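Local atomic coordinates of trilobed Protease (Pyrococcus furiosus, PDB entry 2GOP), a protein that probably degrades peptides as a protease, its open-Velcro beta-propeller domain likely helping to admit substrates to the catalytic part. Residues 72-77 / 87-92; 110-115 / 176-181; 114-119 / 158-163. One frame throughout, in Å; residues are numbered along the deposited sequence.

Contact 1: residues 72-77 / 87-92; sequences KIAFMR and IWVADL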
loop_
_atom_site.group_PDB
_atom_site.type_symbol
_atom_site.label_atom_id
_atom_site.label_comp_id
_atom_site.label_asym_id
_atom_site.label_seq_id
_atom_site.Cartn_x
_atom_site.Cartn_y
_atom_site.Cartn_z
ATOM N N LYS A 72 -14.389 -25.892 -15.486
ATOM C CA LYS A 72 -13.410 -26.083 -14.419
ATOM C C LYS A 72 -13.424 -24.946 -13.417
ATOM O O LYS A 72 -13.861 -23.840 -13.714
ATOM C CB LYS A 72 -12.001 -26.180 -15.003
ATOM C CG LYS A 72 -11.816 -27.320 -15.972
ATOM C CD LYS A 72 -10.401 -27.389 -16.471
ATOM C CE LYS A 72 -10.238 -28.477 -17.537
ATOM N NZ LYS A 72 -10.855 -29.777 -17.143
ATOM N N ILE A 73 -12.899 -25.225 -12.234
ATOM C CA ILE A 73 -12.619 -24.180 -11.263
ATOM C C ILE A 73 -11.244 -24.414 -10.630
ATOM O O ILE A 73 -10.934 -25.510 -10.173
ATOM C CB ILE A 73 -13.744 -24.079 -10.183
ATOM C CG1 ILE A 73 -13.497 -22.886 -9.261
ATOM C CG2 ILE A 73 -13.854 -25.361 -9.382
ATOM C CD1 ILE A 73 -14.705 -22.485 -8.469
ATOM N N ALA A 74 -10.413 -23.379 -10.637
ATOM C CA ALA A 74 -9.151 -23.409 -9.922
ATOM C C ALA A 74 -9.363 -22.735 -8.569
ATOM O O ALA A 74 -10.205 -21.842 -8.429
ATOM C CB ALA A 74 -8.055 -22.694 -10.725
ATOM N N PHE A 75 -8.608 -23.167 -7.566
ATOM C CA PHE A 75 -8.723 -22.563 -6.251
ATOM C C PHE A 75 -7.481 -22.802 -5.438
ATOM O O PHE A 75 -6.616 -23.573 -5.836
ATOM C CB PHE A 75 -9.959 -23.086 -5.510
ATOM C CG PHE A 75 -9.964 -24.576 -5.282
ATOM C CD1 PHE A 75 -10.474 -25.441 -6.249
ATOM C CD2 PHE A 75 -9.494 -25.115 -4.086
ATOM C CE1 PHE A 75 -10.512 -26.822 -6.024
ATOM C CE2 PHE A 75 -9.527 -26.487 -3.864
ATOM C CZ PHE A 75 -10.038 -27.336 -4.829
ATOM N N MET A 76 -7.423 -22.152 -4.281
ATOM C CA MET A 76 -6.277 -22.262 -3.397
ATOM C C MET A 76 -6.660 -22.959 -2.099
ATOM O O MET A 76 -7.732 -22.704 -1.545
ATOM C CB MET A 76 -5.742 -20.872 -3.090
ATOM C CG MET A 76 -4.268 -20.832 -2.780
ATOM S SD MET A 76 -3.875 -19.525 -1.609
ATOM C CE MET A 76 -4.310 -20.430 -0.135
ATOM N N ARG A 77 -5.769 -23.815 -1.606
ATOM C CA ARG A 77 -5.964 -24.481 -0.329
ATOM C C ARG A 77 -4.720 -24.277 0.550
ATOM O O ARG A 77 -3.592 -24.525 0.125
ATOM C CB ARG A 77 -6.252 -25.968 -0.558
ATOM C CG ARG A 77 -6.621 -26.738 0.702
ATOM C CD ARG A 77 -7.285 -28.073 0.359
ATOM N NE ARG A 77 -8.671 -27.923 -0.107
ATOM C CZ ARG A 77 -9.303 -28.813 -0.874
ATOM N NH1 ARG A 77 -8.679 -29.901 -1.302
ATOM N NH2 ARG A 77 -10.562 -28.604 -1.236
ATOM N N ILE A 87 -2.302 -24.769 -5.045
ATOM C CA ILE A 87 -3.245 -24.534 -6.124
ATOM C C ILE A 87 -3.856 -25.874 -6.541
ATOM O O ILE A 87 -3.145 -26.867 -6.708
ATOM C CB ILE A 87 -2.593 -23.830 -7.322
ATOM C CG1 ILE A 87 -2.032 -22.471 -6.895
ATOM C CG2 ILE A 87 -3.600 -23.665 -8.462
ATOM C CD1 ILE A 87 -3.032 -21.528 -6.195
ATOM N N TRP A 88 -5.182 -25.869 -6.670
ATOM C CA TRP A 88 -5.973 -27.021 -7.040
ATOM C C TRP A 88 -6.795 -26.691 -8.277
ATOM O O TRP A 88 -7.064 -25.521 -8.568
ATOM C CB TRP A 88 -6.952 -27.373 -5.911
ATOM C CG TRP A 88 -6.344 -28.104 -4.778
ATOM C CD1 TRP A 88 -5.393 -27.644 -3.920
ATOM C CD2 TRP A 88 -6.658 -29.434 -4.357
ATOM N NE1 TRP A 88 -5.087 -28.609 -2.997
ATOM C CE2 TRP A 88 -5.851 -29.720 -3.244
ATOM C CE3 TRP A 88 -7.545 -30.413 -4.817
ATOM C CZ2 TRP A 88 -5.892 -30.951 -2.587
ATOM C CZ3 TRP A 88 -7.583 -31.626 -4.168
ATOM C CH2 TRP A 88 -6.769 -31.885 -3.063
ATOM N N VAL A 89 -7.216 -27.735 -8.978
ATOM C CA VAL A 89 -8.177 -27.609 -10.061
ATOM C C VAL A 89 -9.261 -28.678 -9.900
ATOM O O VAL A 89 -8.955 -29.853 -9.733
ATOM C CB VAL A 89 -7.485 -27.736 -11.441
ATOM C CG1 VAL A 89 -8.516 -27.650 -12.563
ATOM C CG2 VAL A 89 -6.432 -26.632 -11.600
ATOM N N ALA A 90 -10.521 -28.247 -9.930
ATOM C CA ALA A 90 -11.667 -29.142 -9.882
ATOM C C ALA A 90 -12.343 -29.163 -11.242
ATOM O O ALA A 90 -12.540 -28.126 -11.880
ATOM C CB ALA A 90 -12.657 -28.692 -8.823
ATOM N N ASP A 91 -12.693 -30.362 -11.675
ATOM C CA ASP A 91 -13.382 -30.568 -12.924
ATOM C C ASP A 91 -14.865 -30.709 -12.611
ATOM O O ASP A 91 -15.302 -31.724 -12.066
ATOM C CB ASP A 91 -12.829 -31.812 -13.600
ATOM C CG ASP A 91 -13.237 -31.916 -15.042
ATOM O OD1 ASP A 91 -14.457 -31.898 -15.323
ATOM O OD2 ASP A 91 -12.328 -32.021 -15.896
ATOM N N LEU A 92 -15.631 -29.677 -12.943
ATOM C CA LEU A 92 -17.053 -29.633 -12.604
ATOM C C LEU A 92 -17.887 -30.663 -13.384
ATOM O O LEU A 92 -18.987 -31.014 -12.956
ATOM C CB LEU A 92 -17.623 -28.226 -12.834
ATOM C CG LEU A 92 -16.985 -27.053 -12.077
ATOM C CD1 LEU A 92 -17.729 -25.785 -12.410
ATOM C CD2 LEU A 92 -16.994 -27.278 -10.574
#
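Phe75 and Trp88 face each other as a hydrogen-bonded pair in the antiparallel hairpin formed by strands 72-79 and 84-91, the two middle strands of a four-stranded propeller blade. The ladder is regular: Ile73 and Ala90 form the other hydrogen-bonded pair, with Ala90 N to Ile73 O at 2.8 Å and an N-H...O angle of 177°. Lys72-Asp91, Ala74-Val89 and Met76-Ile87 are the non-hydrogen-bonded pairs between and beyond them.

Aromatic contacts dominate the face carrying Phe75 and Trp88. The CG of Phe75 lies between its backbone N and carbonyl carbon (chi1 60°), which puts the ring beneath the partner's methylene: Trp88 CB sits over one face, 3.5 Å from the Phe75 ring centroid. The two ring systems are nearly parallel, but slid so far apart that they barely overlap. Arg77 adds a cation-pi contact, its CZ 4.3 Å from the centroid of the Trp88 six-membered ring and almost on the ring normal; hydrogen bonds to Glu59 O and Asn60 O hold the guanidinium there.

Apolar contacts extend this face, Ile73 CG2 lying 3.6 Å from Ala90 CB, while Ile45 and Ile58 of the preceding blade pack on Ile73 and Phe75. On the other face a salt bridge closes the far end of the ladder, Lys72 NZ meeting Asp91 OD2 at 3.0 Å.

Contact 2: residues 110-115 / 176-181; sequences EWNEDS and GIWHRD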
loop_
_atom_site.group_PDB
_atom_site.type_symbol
_atom_site.label_atom_id
_atom_site.label_comp_id
_atom_site.label_asym_id
_atom_site.label_seq_id
_atom_site.Cartn_x
_atom_site.Cartn_y
_atom_site.Cartn_z
ATOM N N GLU A 110 -5.195 -16.973 -12.507
ATOM C CA GLU A 110 -5.973 -16.469 -13.648
ATOM C C GLU A 110 -5.975 -17.475 -14.785
ATOM O O GLU A 110 -4.930 -17.951 -15.193
ATOM C CB GLU A 110 -5.410 -15.126 -14.164
ATOM C CG GLU A 110 -6.267 -14.443 -15.258
ATOM C CD GLU A 110 -5.644 -13.185 -15.928
ATOM O OE1 GLU A 110 -4.443 -12.868 -15.761
ATOM O OE2 GLU A 110 -6.401 -12.502 -16.651
ATOM N N TRP A 111 -7.164 -17.773 -15.291
ATOM C CA TRP A 111 -7.320 -18.622 -16.446
ATOM C C TRP A 111 -7.020 -17.853 -17.712
ATOM O O TRP A 111 -7.392 -16.688 -17.843
ATOM C CB TRP A 111 -8.758 -19.125 -16.561
ATOM C CG TRP A 111 -9.124 -20.198 -15.608
ATOM C CD1 TRP A 111 -9.863 -20.057 -14.488
ATOM C CD2 TRP A 111 -8.810 -21.592 -15.712
ATOM N NE1 TRP A 111 -10.022 -21.271 -13.872
ATOM C CE2 TRP A 111 -9.385 -22.230 -14.604
ATOM C CE3 TRP A 111 -8.097 -22.361 -16.632
ATOM C CZ2 TRP A 111 -9.269 -23.609 -14.381
ATOM C CZ3 TRP A 111 -7.977 -23.728 -16.408
ATOM C CH2 TRP A 111 -8.567 -24.337 -15.290
ATOM N N ASN A 112 -6.371 -18.539 -18.649
ATOM C CA ASN A 112 -6.334 -18.127 -20.043
ATOM C C ASN A 112 -7.734 -18.249 -20.664
ATOM O O ASN A 112 -8.549 -19.059 -20.225
ATOM C CB ASN A 112 -5.323 -18.996 -20.799
ATOM C CG ASN A 112 -5.167 -18.583 -22.244
ATOM O OD1 ASN A 112 -6.079 -18.778 -23.047
ATOM N ND2 ASN A 112 -4.016 -17.997 -22.584
ATOM N N GLU A 113 -8.016 -17.427 -21.675
ATOM C CA GLU A 113 -9.285 -17.453 -22.429
ATOM C C GLU A 113 -9.634 -18.845 -22.949
ATOM O O GLU A 113 -10.794 -19.154 -23.232
ATOM C CB GLU A 113 -9.192 -16.525 -23.647
ATOM C CG GLU A 113 -9.215 -15.031 -23.341
ATOM C CD GLU A 113 -8.830 -14.173 -24.546
ATOM O OE1 GLU A 113 -8.685 -14.724 -25.664
ATOM O OE2 GLU A 113 -8.660 -12.948 -24.372
ATOM N N ASP A 114 -8.615 -19.680 -23.136
ATOM C CA ASP A 114 -8.829 -21.040 -23.655
ATOM C C ASP A 114 -9.316 -22.076 -22.626
ATOM O O ASP A 114 -9.469 -23.254 -22.970
ATOM C CB ASP A 114 -7.569 -21.552 -24.378
ATOM C CG ASP A 114 -6.383 -21.786 -23.449
ATOM O OD1 ASP A 114 -6.532 -21.766 -22.213
ATOM O OD2 ASP A 114 -5.271 -22.003 -23.979
ATOM N N SER A 115 -9.530 -21.659 -21.373
ATOM C CA SER A 115 -9.995 -22.562 -20.297
ATOM C C SER A 115 -9.096 -23.787 -20.134
ATOM O O SER A 115 -9.545 -24.829 -19.664
ATOM C CB SER A 115 -11.438 -23.042 -20.553
ATOM O OG SER A 115 -12.317 -21.967 -20.747
ATOM N N GLY A 176 1.574 -10.056 -12.941
ATOM C CA GLY A 176 1.354 -10.433 -14.348
ATOM C C GLY A 176 -0.090 -10.732 -14.643
ATOM O O GLY A 176 -0.840 -11.136 -13.740
ATOM N N ILE A 177 -0.483 -10.509 -15.906
ATOM C CA ILE A 177 -1.820 -10.835 -16.389
ATOM C C ILE A 177 -1.726 -11.428 -17.786
ATOM O O ILE A 177 -0.741 -11.199 -18.497
ATOM C CB ILE A 177 -2.761 -9.590 -16.424
ATOM C CG1 ILE A 177 -2.185 -8.495 -17.322
ATOM C CG2 ILE A 177 -2.987 -9.013 -15.004
ATOM C CD1 ILE A 177 -3.212 -7.472 -17.760
ATOM N N TRP A 178 -2.735 -12.210 -18.175
ATOM C CA TRP A 178 -2.802 -12.726 -19.539
ATOM C C TRP A 178 -3.144 -11.577 -20.486
ATOM O O TRP A 178 -3.953 -10.709 -20.148
ATOM C CB TRP A 178 -3.898 -13.784 -19.689
ATOM C CG TRP A 178 -3.591 -15.135 -19.133
ATOM C CD1 TRP A 178 -4.160 -15.707 -18.038
ATOM C CD2 TRP A 178 -2.675 -16.103 -19.659
ATOM N NE1 TRP A 178 -3.643 -16.948 -17.836
ATOM C CE2 TRP A 178 -2.732 -17.225 -18.816
ATOM C CE3 TRP A 178 -1.805 -16.128 -20.763
ATOM C CZ2 TRP A 178 -1.952 -18.367 -19.029
ATOM C CZ3 TRP A 178 -1.027 -17.270 -20.973
ATOM C CH2 TRP A 178 -1.111 -18.368 -20.108
ATOM N N HIS A 179 -2.516 -11.581 -21.659
ATOM C CA HIS A 179 -2.951 -10.771 -22.790
ATOM C C HIS A 179 -3.009 -11.699 -23.993
ATOM O O HIS A 179 -2.007 -11.894 -24.694
ATOM C CB HIS A 179 -2.012 -9.596 -23.052
ATOM C CG HIS A 179 -2.482 -8.697 -24.156
ATOM N ND1 HIS A 179 -3.733 -8.105 -24.157
ATOM C CD2 HIS A 179 -1.874 -8.294 -25.298
ATOM C CE1 HIS A 179 -3.872 -7.384 -25.255
ATOM N NE2 HIS A 179 -2.756 -7.476 -25.962
ATOM N N ARG A 180 -4.192 -12.258 -24.219
ATOM C CA ARG A 180 -4.376 -13.433 -25.083
ATOM C C ARG A 180 -3.420 -14.555 -24.649
ATOM O O ARG A 180 -3.530 -14.995 -23.513
ATOM C CB ARG A 180 -4.316 -13.061 -26.560
ATOM C CG ARG A 180 -5.468 -12.113 -26.962
ATOM C CD ARG A 180 -5.906 -12.295 -28.401
ATOM N NE ARG A 180 -7.018 -11.414 -28.789
ATOM C CZ ARG A 180 -8.308 -11.621 -28.499
ATOM N NH1 ARG A 180 -8.692 -12.676 -27.790
ATOM N NH2 ARG A 180 -9.229 -10.759 -28.920
ATOM N N ASP A 181 -2.492 -15.001 -25.500
ATOM C CA ASP A 181 -1.556 -16.058 -25.105
ATOM C C ASP A 181 -0.234 -15.535 -24.553
ATOM O O ASP A 181 0.659 -16.320 -24.216
ATOM C CB ASP A 181 -1.309 -17.016 -26.267
ATOM C CG ASP A 181 -2.416 -18.049 -26.418
ATOM O OD1 ASP A 181 -3.061 -18.429 -25.398
ATOM O OD2 ASP A 181 -2.639 -18.474 -27.562
HETATM O O HOH W 1 -3.189 -12.706 -13.444
HETATM O O HOH W 2 -6.120 -10.537 -18.488
HETATM O O HOH W 3 -6.158 -18.494 -25.857
HETATM O O HOH W 4 -6.085 -15.293 -22.185
HETATM O O HOH W 5 -6.717 -12.040 -22.671
#
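Glu110 reaches Trp178 with both its backbone and its side chain. Its CG is anti to the backbone N (chi1 -173°) and the chain runs extended, which carries OE1 to Trp178 N at 3.0 Å; the N-H approaches from above the carboxylate plane. The carbonyl of the same residue accepts the indole N-H, Trp178 NE1 to Glu110 O being 3.1 Å, with the oxygen in the ring plane but the donor well above the carbonyl plane. One water joins Glu110 OE1 to Gly176 O. Trp111 turns the other way, toward the blade of Lys72 and Ala74.

Asn112 lies over a face of the Trp178 indole: CB is 4.0 Å from the centroid of the six-membered ring, and ND2 stands above the rim. That amide nitrogen donates to Asp181 OD1 at 3.0 Å, the acceptor lying 27° out of the amide plane, while OD1 receives Asp114 N at 2.7 Å in an Asx turn. The amide is thereby held at both ends, and a water bridges its OD1 to Asp181 OD1. The latter also pairs with Lys117, which would probably offset the repulsion from nearby Asp114.

Glu113, on the exposed side, forms a salt bridge from OE1 to Arg180 NH1 in one of its two conformers, so the pairing is probably not permanent. Next, Ser115 N bonds back to Asn112 O, completing a type I turn. Side chains and waters thus join the innermost strands 105-111 and 175-179 of successive blades, an inter-blade interface of the beta-propeller fold.

Contact 3: residues 114-119 / 158-163; sequences DSRKLL and DTESEE
Arg116 and Asp158 meet through similar first torsions, each setting CG anti to the backbone N (chi1 169° and 176°), and the bend at chi3 of Arg116 then brings its NE to Asp158 OD1 at 2.9 Å. This bond is bent (135° at the hydrogen), and the carboxylate and guanidinium planes are nearly perpendicular. Glu160 OE1 lies 3.2 Å from the same NE but well out of the guanidinium plane, so that pairing is one of charge alone.

Asp158 also organises its own loop. Its OD1 accepts Glu160 N at 2.9 Å, from the face opposite to NE, in an Asx turn, and OD2 accepts Ser161 N at 3.2 Å. An alanine in place of Asp158 would probably leave Arg116 NE without its hydrogen-bonding acceptor and the Glu160 and Ser161 amides without their side-chain acceptors, freeing the turn to shift.

Arg116 O is gripped twice by Thr159: the backbone N at 3.0 Å, tilted from the carbonyl plane, and OG1, also at 3.0 Å, in the plane on a lone pair. Within its own turn Asp114 OD1 takes both Arg116 N and Lys117 N from one face of its carboxylate. Its OD2 pairs with Lys117 NZ at 2.8 Å and with Arg116 NH1 at 3.3 Å, extending the salt-bridge network.

The Lys117-Asp158 bridge, a non-hydrogen-bonded antiparallel pair, lies where strand 117-123 begins and strand 151-158 ends. Strand 105-111 flanks the former and strand 163-171 the latter; beyond the blade, Thr159 touches Lys72 of strand 72-79.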
loop_
_atom_site.group_PDB
_atom_site.type_symbol
_atom_site.label_atom_id
_atom_site.label_comp_id
_atom_site.label_asym_id
_atom_site.label_seq_id
_atom_site.Cartn_x
_atom_site.Cartn_y
_atom_site.Cartn_z
ATOM N N ASP A 114 -8.615 -19.680 -23.136
ATOM C CA ASP A 114 -8.829 -21.040 -23.655
ATOM C C ASP A 114 -9.316 -22.076 -22.626
ATOM O O ASP A 114 -9.469 -23.254 -22.970
ATOM C CB ASP A 114 -7.569 -21.552 -24.378
ATOM C CG ASP A 114 -6.383 -21.786 -23.449
ATOM O OD1 ASP A 114 -6.532 -21.766 -22.213
ATOM O OD2 ASP A 114 -5.271 -22.003 -23.979
ATOM N N SER A 115 -9.530 -21.659 -21.373
ATOM C CA SER A 115 -9.995 -22.562 -20.297
ATOM C C SER A 115 -9.096 -23.787 -20.134
ATOM O O SER A 115 -9.545 -24.829 -19.664
ATOM C CB SER A 115 -11.438 -23.042 -20.553
ATOM O OG SER A 115 -12.317 -21.967 -20.747
ATOM N N ARG A 116 -7.841 -23.668 -20.543
ATOM C CA ARG A 116 -6.892 -24.777 -20.462
ATOM C C ARG A 116 -5.623 -24.341 -19.732
ATOM O O ARG A 116 -5.159 -25.044 -18.826
ATOM C CB ARG A 116 -6.593 -25.300 -21.870
ATOM C CG ARG A 116 -5.443 -26.253 -21.976
ATOM C CD ARG A 116 -5.051 -26.484 -23.437
ATOM N NE ARG A 116 -3.596 -26.430 -23.575
ATOM C CZ ARG A 116 -2.915 -25.537 -24.299
ATOM N NH1 ARG A 116 -3.530 -24.618 -25.046
ATOM N NH2 ARG A 116 -1.583 -25.596 -24.311
ATOM N N LYS A 117 -5.068 -23.186 -20.102
ATOM C CA LYS A 117 -3.887 -22.664 -19.410
ATOM C C LYS A 117 -4.241 -21.800 -18.195
ATOM O O LYS A 117 -5.212 -21.027 -18.209
ATOM C CB LYS A 117 -2.998 -21.876 -20.362
ATOM C CG LYS A 117 -2.508 -22.698 -21.559
ATOM C CD LYS A 117 -1.390 -21.993 -22.326
ATOM C CE LYS A 117 -1.841 -20.702 -23.024
ATOM N NZ LYS A 117 -2.747 -20.913 -24.196
ATOM N N LEU A 118 -3.405 -21.910 -17.168
ATOM C CA LEU A 118 -3.614 -21.243 -15.900
ATOM C C LEU A 118 -2.328 -20.495 -15.494
ATOM O O LEU A 118 -1.241 -21.092 -15.440
ATOM C CB LEU A 118 -4.004 -22.305 -14.876
ATOM C CG LEU A 118 -4.551 -21.932 -13.502
ATOM C CD1 LEU A 118 -5.763 -21.002 -13.594
ATOM C CD2 LEU A 118 -4.884 -23.223 -12.749
ATOM N N LEU A 119 -2.448 -19.186 -15.262
ATOM C CA LEU A 119 -1.325 -18.359 -14.806
ATOM C C LEU A 119 -1.361 -18.241 -13.289
ATOM O O LEU A 119 -2.333 -17.739 -12.721
ATOM C CB LEU A 119 -1.374 -16.954 -15.407
ATOM C CG LEU A 119 -0.258 -15.991 -14.933
ATOM C CD1 LEU A 119 1.120 -16.510 -15.371
ATOM C CD2 LEU A 119 -0.502 -14.559 -15.418
ATOM N N ASP A 158 -0.756 -26.155 -17.571
ATOM C CA ASP A 158 -1.596 -26.620 -18.661
ATOM C C ASP A 158 -2.455 -27.761 -18.151
ATOM O O ASP A 158 -1.936 -28.796 -17.748
ATOM C CB ASP A 158 -0.696 -27.096 -19.805
ATOM C CG ASP A 158 -1.471 -27.688 -20.974
ATOM O OD1 ASP A 158 -2.711 -27.566 -21.020
ATOM O OD2 ASP A 158 -0.819 -28.292 -21.852
ATOM N N THR A 159 -3.771 -27.580 -18.171
ATOM C CA THR A 159 -4.690 -28.625 -17.695
ATOM C C THR A 159 -4.800 -29.819 -18.658
ATOM O O THR A 159 -5.210 -30.903 -18.256
ATOM C CB THR A 159 -6.106 -28.061 -17.429
ATOM O OG1 THR A 159 -6.674 -27.583 -18.653
ATOM C CG2 THR A 159 -6.049 -26.947 -16.414
ATOM N N GLU A 160 -4.437 -29.611 -19.921
ATOM C CA GLU A 160 -4.407 -30.680 -20.913
ATOM C C GLU A 160 -3.197 -31.584 -20.643
ATOM O O GLU A 160 -3.347 -32.768 -20.333
ATOM C CB GLU A 160 -4.346 -30.077 -22.324
ATOM C CG GLU A 160 -4.900 -30.952 -23.441
ATOM C CD GLU A 160 -5.116 -30.169 -24.735
ATOM O OE1 GLU A 160 -4.338 -29.224 -25.012
ATOM O OE2 GLU A 160 -6.065 -30.502 -25.477
ATOM N N SER A 161 -2.004 -31.004 -20.736
ATOM C CA SER A 161 -0.748 -31.707 -20.466
ATOM C C SER A 161 -0.618 -32.117 -19.005
ATOM O O SER A 161 0.101 -33.060 -18.688
ATOM C CB SER A 161 0.440 -30.817 -20.834
ATOM O OG SER A 161 1.674 -31.442 -20.529
ATOM N N GLU A 162 -1.290 -31.382 -18.120
ATOM C CA GLU A 162 -1.330 -31.706 -16.697
ATOM C C GLU A 162 0.028 -31.444 -16.041
ATOM O O GLU A 162 0.443 -32.176 -15.146
ATOM C CB GLU A 162 -1.770 -33.169 -16.501
ATOM C CG GLU A 162 -2.542 -33.439 -15.226
ATOM C CD GLU A 162 -4.020 -33.087 -15.341
ATOM O OE1 GLU A 162 -4.342 -31.887 -15.502
ATOM O OE2 GLU A 162 -4.858 -34.017 -15.248
ATOM N N GLU A 163 0.716 -30.399 -16.496
ATOM C CA GLU A 163 1.992 -29.999 -15.902
ATOM C C GLU A 163 2.274 -28.509 -16.088
ATOM O O GLU A 163 1.556 -27.816 -16.810
ATOM C CB GLU A 163 3.134 -30.831 -16.495
ATOM C CG GLU A 163 3.475 -30.512 -17.957
ATOM C CD GLU A 163 4.244 -31.636 -18.659
ATOM O OE1 GLU A 163 4.760 -32.549 -17.972
ATOM O OE2 GLU A 163 4.331 -31.599 -19.907
#

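Overall arrangement
The three contacts follow a run of successive blades in a propeller of seven four-stranded antiparallel sheets. Contact 1 lies within the blade running from strand 62-66 to strand 96-103 and closes before the others open. Contacts 2 and 3 share Asp114 and Ser115: 114-119/158-163 stays inside the next blade, whereas 110-115/176-181 crosses to the one after. Their centres are about 10 Å apart, and that of contact 1 is about 12 Å from contact 3 and 16 Å from contact 2. Trp111 packs on Lys72 and Ala74, and Leu118 on Ala74 and Val89. Packing between the first two blades, and hydrogen bonds and the Lys117-Asp181 charge pair between the second and third, join three consecutive blades.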